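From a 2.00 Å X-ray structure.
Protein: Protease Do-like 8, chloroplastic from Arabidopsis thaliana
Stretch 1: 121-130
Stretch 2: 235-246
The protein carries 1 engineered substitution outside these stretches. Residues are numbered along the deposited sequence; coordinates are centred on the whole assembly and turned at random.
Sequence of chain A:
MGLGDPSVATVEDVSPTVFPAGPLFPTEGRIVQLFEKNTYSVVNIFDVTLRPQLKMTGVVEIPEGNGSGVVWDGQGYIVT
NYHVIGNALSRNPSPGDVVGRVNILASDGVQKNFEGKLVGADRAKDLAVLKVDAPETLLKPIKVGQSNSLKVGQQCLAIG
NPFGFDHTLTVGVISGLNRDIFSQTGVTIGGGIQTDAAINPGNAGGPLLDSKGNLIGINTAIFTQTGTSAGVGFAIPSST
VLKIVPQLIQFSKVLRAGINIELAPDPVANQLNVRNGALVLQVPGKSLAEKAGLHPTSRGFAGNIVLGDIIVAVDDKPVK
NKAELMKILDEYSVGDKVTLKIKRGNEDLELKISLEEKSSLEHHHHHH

Stretch 1 (121-130) ADRAKDLAVL
Stretch 2 (235-246) AIPSSTVLKIVP

No direct hydrogen bond joins these two stretches; they are held by apolar packing, and the one polar link is a single water. That water accepts a hydrogen bond from Lys125 NZ at 2.8 Å and lies 2.8 Å from Thr240 OG1, to which it is also hydrogen-bonded. The touching residues are at least 109 positions apart in sequence, and together the stretches bury 433 Å².

Stretch 1 is a tight hairpin. Residues 121-122 and 127-130 are extended strands, paired where Asp122 N donates to Leu127 O (2.7 Å) and Leu127 N to Asp122 O (3.1 Å). A type I turn from Arg123 to Asp126 joins them, closed by Asp126 N to Arg123 O at 3.0 Å. Arg123 and Ala124 have helical phi/psi near -60/-40, Lys125 has -102/9, and Asp126 then takes the left-handed values 49/54 that return the chain to the strand. Asp122, with chi1 t, braces the turn by accepting a hydrogen bond from Lys125 N at its OD2 (3.2 Å).

Stretch 2 is extended through Pro237, which holds the N-cap position, and helical from Ser238 onward, continuing past Pro246. Along the helix, Val241 N donates to Pro237 O (3.1 Å) and Ile244 N to Thr240 O (2.8 Å). Having no amide hydrogen, Pro246 cannot donate to the preceding turn, and the helix kinks there. The helix crosses strand 127-130 at -51°, their N-to-C directions 51° apart and their axes 9.1 Å apart at closest approach. In register, Lys125 CA lies 7.6 Å from Ile236 CA, Leu127 CA 7.8 Å from Val241 CA, and Val129 CA 7.0 Å from Val245 CA.

Strand alternation sends Leu127 and Val129 toward stretch 2 and Ala128 away. Leu127 (chi1 m, chi2 t) has the largest covered area, 81 Å². Its forked end packs among three neighbours: CD2 lies 3.6 Å from Ile236 CD1, and CD1 lies 3.9 Å from Ile244 CB and 4.3 Å from Val241 CG2. Farther along, the compact branched side chains of Val129 and Val245, both chi1 t, meet with CG2 of Val129 4.2 Å from CG1 of Val245. All six of these apolar residues are buried, and their side chains need no hydrogen-bond partner.

Ile236 (chi1 m, chi2 t) brings its CD1 against the end of the turn, 3.1 Å from Lys125 O and 3.4 Å from Asp126 O. These are close contacts between a methyl and carbonyl oxygens. Ile244, with both chi angles m, spreads over the hairpin: its CG2 lies 4.1 Å from Asp122 CB, and its CD1 lies 4.0 Å from Lys125 CG. Asp122 and Asp126 are buried too, their carboxylates satisfied by hydrogen bonds elsewhere in the structure.

Lys125 suits a partly exposed place because its long chain is apolar until its tip. With chi angles m, m, t, t, it passes CD within 3.8 Å of Thr240 CG2 and carries NZ onward to the water. Thr240 (chi1 m) matches this dual character, offering a methyl to the aliphatic chain and a hydroxyl to the water.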

# COMPACT_ATOMS: atom_id res chain seq x y z
N ALA A 121 -3.56 29.23 21.28
CA ALA A 121 -3.14 28.39 20.17
C ALA A 121 -3.55 29.11 18.89
O ALA A 121 -4.51 29.86 18.89
CB ALA A 121 -3.84 27.04 20.28
N ASP A 122 -2.81 28.88 17.81
CA ASP A 122 -3.19 29.42 16.51
C ASP A 122 -3.02 28.35 15.44
O ASP A 122 -1.91 28.01 15.05
CB ASP A 122 -2.36 30.66 16.15
CG ASP A 122 -2.79 31.30 14.83
OD1 ASP A 122 -3.97 31.69 14.69
OD2 ASP A 122 -1.95 31.40 13.90
N ARG A 123 -4.14 27.81 14.97
CA ARG A 123 -4.10 26.70 14.03
C ARG A 123 -3.44 27.08 12.70
O ARG A 123 -2.66 26.31 12.13
CB ARG A 123 -5.50 26.14 13.81
CG ARG A 123 -5.55 25.01 12.82
CD ARG A 123 -6.82 24.16 12.93
NE ARG A 123 -6.44 22.77 12.69
CZ ARG A 123 -7.03 21.70 13.23
NH1 ARG A 123 -8.07 21.85 14.04
NH2 ARG A 123 -6.56 20.50 12.94
N ALA A 124 -3.74 28.28 12.21
CA ALA A 124 -3.22 28.75 10.92
C ALA A 124 -1.70 28.70 10.84
O ALA A 124 -1.15 28.36 9.80
CB ALA A 124 -3.74 30.15 10.62
N LYS A 125 -1.01 29.06 11.92
CA LYS A 125 0.46 28.99 11.94
C LYS A 125 1.00 27.77 12.70
O LYS A 125 2.21 27.67 12.91
CB LYS A 125 1.06 30.28 12.49
CG LYS A 125 0.73 31.54 11.67
CD LYS A 125 1.28 31.40 10.24
CE LYS A 125 1.28 32.73 9.49
NZ LYS A 125 1.97 32.62 8.16
N ASP A 126 0.11 26.85 13.08
CA ASP A 126 0.48 25.65 13.83
C ASP A 126 1.37 25.98 15.02
O ASP A 126 2.47 25.43 15.16
CB ASP A 126 1.21 24.63 12.93
CG ASP A 126 1.26 23.23 13.55
OD1 ASP A 126 0.82 23.08 14.71
OD2 ASP A 126 1.75 22.30 12.87
N LEU A 127 0.90 26.88 15.87
CA LEU A 127 1.64 27.24 17.08
C LEU A 127 0.73 27.25 18.28
O LEU A 127 -0.44 27.62 18.19
CB LEU A 127 2.30 28.61 16.93
CG LEU A 127 3.39 28.64 15.86
CD1 LEU A 127 3.75 30.09 15.52
CD2 LEU A 127 4.61 27.86 16.35
N ALA A 128 1.28 26.82 19.41
CA ALA A 128 0.55 26.83 20.68
C ALA A 128 1.50 27.31 21.76
O ALA A 128 2.71 27.12 21.66
CB ALA A 128 0.04 25.43 21.02
N VAL A 129 0.94 27.95 22.79
CA VAL A 129 1.74 28.42 23.89
C VAL A 129 1.19 27.85 25.20
O VAL A 129 -0.00 27.96 25.47
CB VAL A 129 1.76 29.96 23.94
CG1 VAL A 129 2.61 30.46 25.12
CG2 VAL A 129 2.30 30.51 22.63
N LEU A 130 2.06 27.22 25.99
CA LEU A 130 1.68 26.73 27.31
C LEU A 130 2.37 27.59 28.37
O LEU A 130 3.27 28.38 28.08
CB LEU A 130 2.06 25.26 27.50
CG LEU A 130 1.58 24.26 26.45
CD1 LEU A 130 1.93 22.85 26.90
CD2 LEU A 130 0.09 24.37 26.24
N ALA A 235 10.17 24.00 8.91
CA ALA A 235 10.00 24.71 10.19
C ALA A 235 9.30 26.05 9.96
O ALA A 235 9.52 26.73 8.95
CB ALA A 235 11.36 24.94 10.88
N ILE A 236 8.45 26.43 10.91
CA ILE A 236 7.87 27.76 10.92
C ILE A 236 8.97 28.78 11.22
O ILE A 236 9.70 28.64 12.20
CB ILE A 236 6.78 27.83 11.99
CG1 ILE A 236 5.84 26.63 11.82
CG2 ILE A 236 6.01 29.14 11.91
CD1 ILE A 236 4.96 26.35 13.08
N PRO A 237 9.09 29.83 10.39
CA PRO A 237 10.20 30.76 10.61
C PRO A 237 10.06 31.54 11.92
O PRO A 237 8.96 31.89 12.31
CB PRO A 237 10.11 31.71 9.40
CG PRO A 237 8.71 31.63 8.95
CD PRO A 237 8.22 30.23 9.28
N SER A 238 11.19 31.83 12.57
CA SER A 238 11.18 32.58 13.82
C SER A 238 10.48 33.94 13.66
O SER A 238 9.92 34.47 14.62
CB SER A 238 12.60 32.76 14.34
OG SER A 238 13.41 33.40 13.38
N SER A 239 10.51 34.50 12.46
CA SER A 239 9.85 35.78 12.23
C SER A 239 8.35 35.63 12.47
O SER A 239 7.71 36.52 13.01
CB SER A 239 10.08 36.30 10.81
OG SER A 239 9.53 35.40 9.85
N THR A 240 7.81 34.48 12.08
CA THR A 240 6.41 34.20 12.36
C THR A 240 6.19 33.95 13.85
O THR A 240 5.31 34.55 14.47
CB THR A 240 5.91 33.01 11.53
OG1 THR A 240 5.94 33.37 10.15
CG2 THR A 240 4.48 32.69 11.89
N VAL A 241 7.02 33.09 14.43
CA VAL A 241 6.93 32.79 15.86
C VAL A 241 7.01 34.07 16.70
O VAL A 241 6.27 34.24 17.67
CB VAL A 241 8.04 31.81 16.30
CG1 VAL A 241 7.93 31.48 17.78
CG2 VAL A 241 8.00 30.54 15.44
N LEU A 242 7.91 34.96 16.32
CA LEU A 242 8.09 36.22 17.02
C LEU A 242 6.83 37.08 16.96
O LEU A 242 6.56 37.88 17.86
CB LEU A 242 9.25 37.00 16.42
CG LEU A 242 10.62 36.64 16.98
CD1 LEU A 242 11.71 37.33 16.17
CD2 LEU A 242 10.67 37.08 18.45
N LYS A 243 6.06 36.91 15.90
CA LYS A 243 4.86 37.72 15.71
C LYS A 243 3.67 37.10 16.41
O LYS A 243 2.87 37.79 17.02
CB LYS A 243 4.58 37.89 14.21
CG LYS A 243 3.14 38.24 13.85
CD LYS A 243 2.86 39.74 13.94
CE LYS A 243 1.46 40.08 13.41
NZ LYS A 243 1.20 41.54 13.41
N ILE A 244 3.56 35.77 16.33
CA ILE A 244 2.38 35.06 16.84
C ILE A 244 2.38 34.87 18.36
O ILE A 244 1.36 35.03 19.02
CB ILE A 244 2.24 33.68 16.16
CG1 ILE A 244 2.13 33.85 14.63
CG2 ILE A 244 1.05 32.92 16.72
CD1 ILE A 244 0.91 34.65 14.19
N VAL A 245 3.54 34.52 18.91
CA VAL A 245 3.61 34.18 20.32
C VAL A 245 3.12 35.30 21.25
O VAL A 245 2.26 35.07 22.11
CB VAL A 245 5.01 33.67 20.72
CG1 VAL A 245 5.14 33.60 22.25
CG2 VAL A 245 5.26 32.29 20.13
N PRO A 246 3.63 36.54 21.08
CA PRO A 246 3.19 37.61 21.98
C PRO A 246 1.69 37.86 21.93
O PRO A 246 1.09 38.24 22.95
CB PRO A 246 3.95 38.83 21.48
CG PRO A 246 5.13 38.28 20.75
CD PRO A 246 4.66 37.00 20.13
O HOH W 1 4.59 31.64 8.37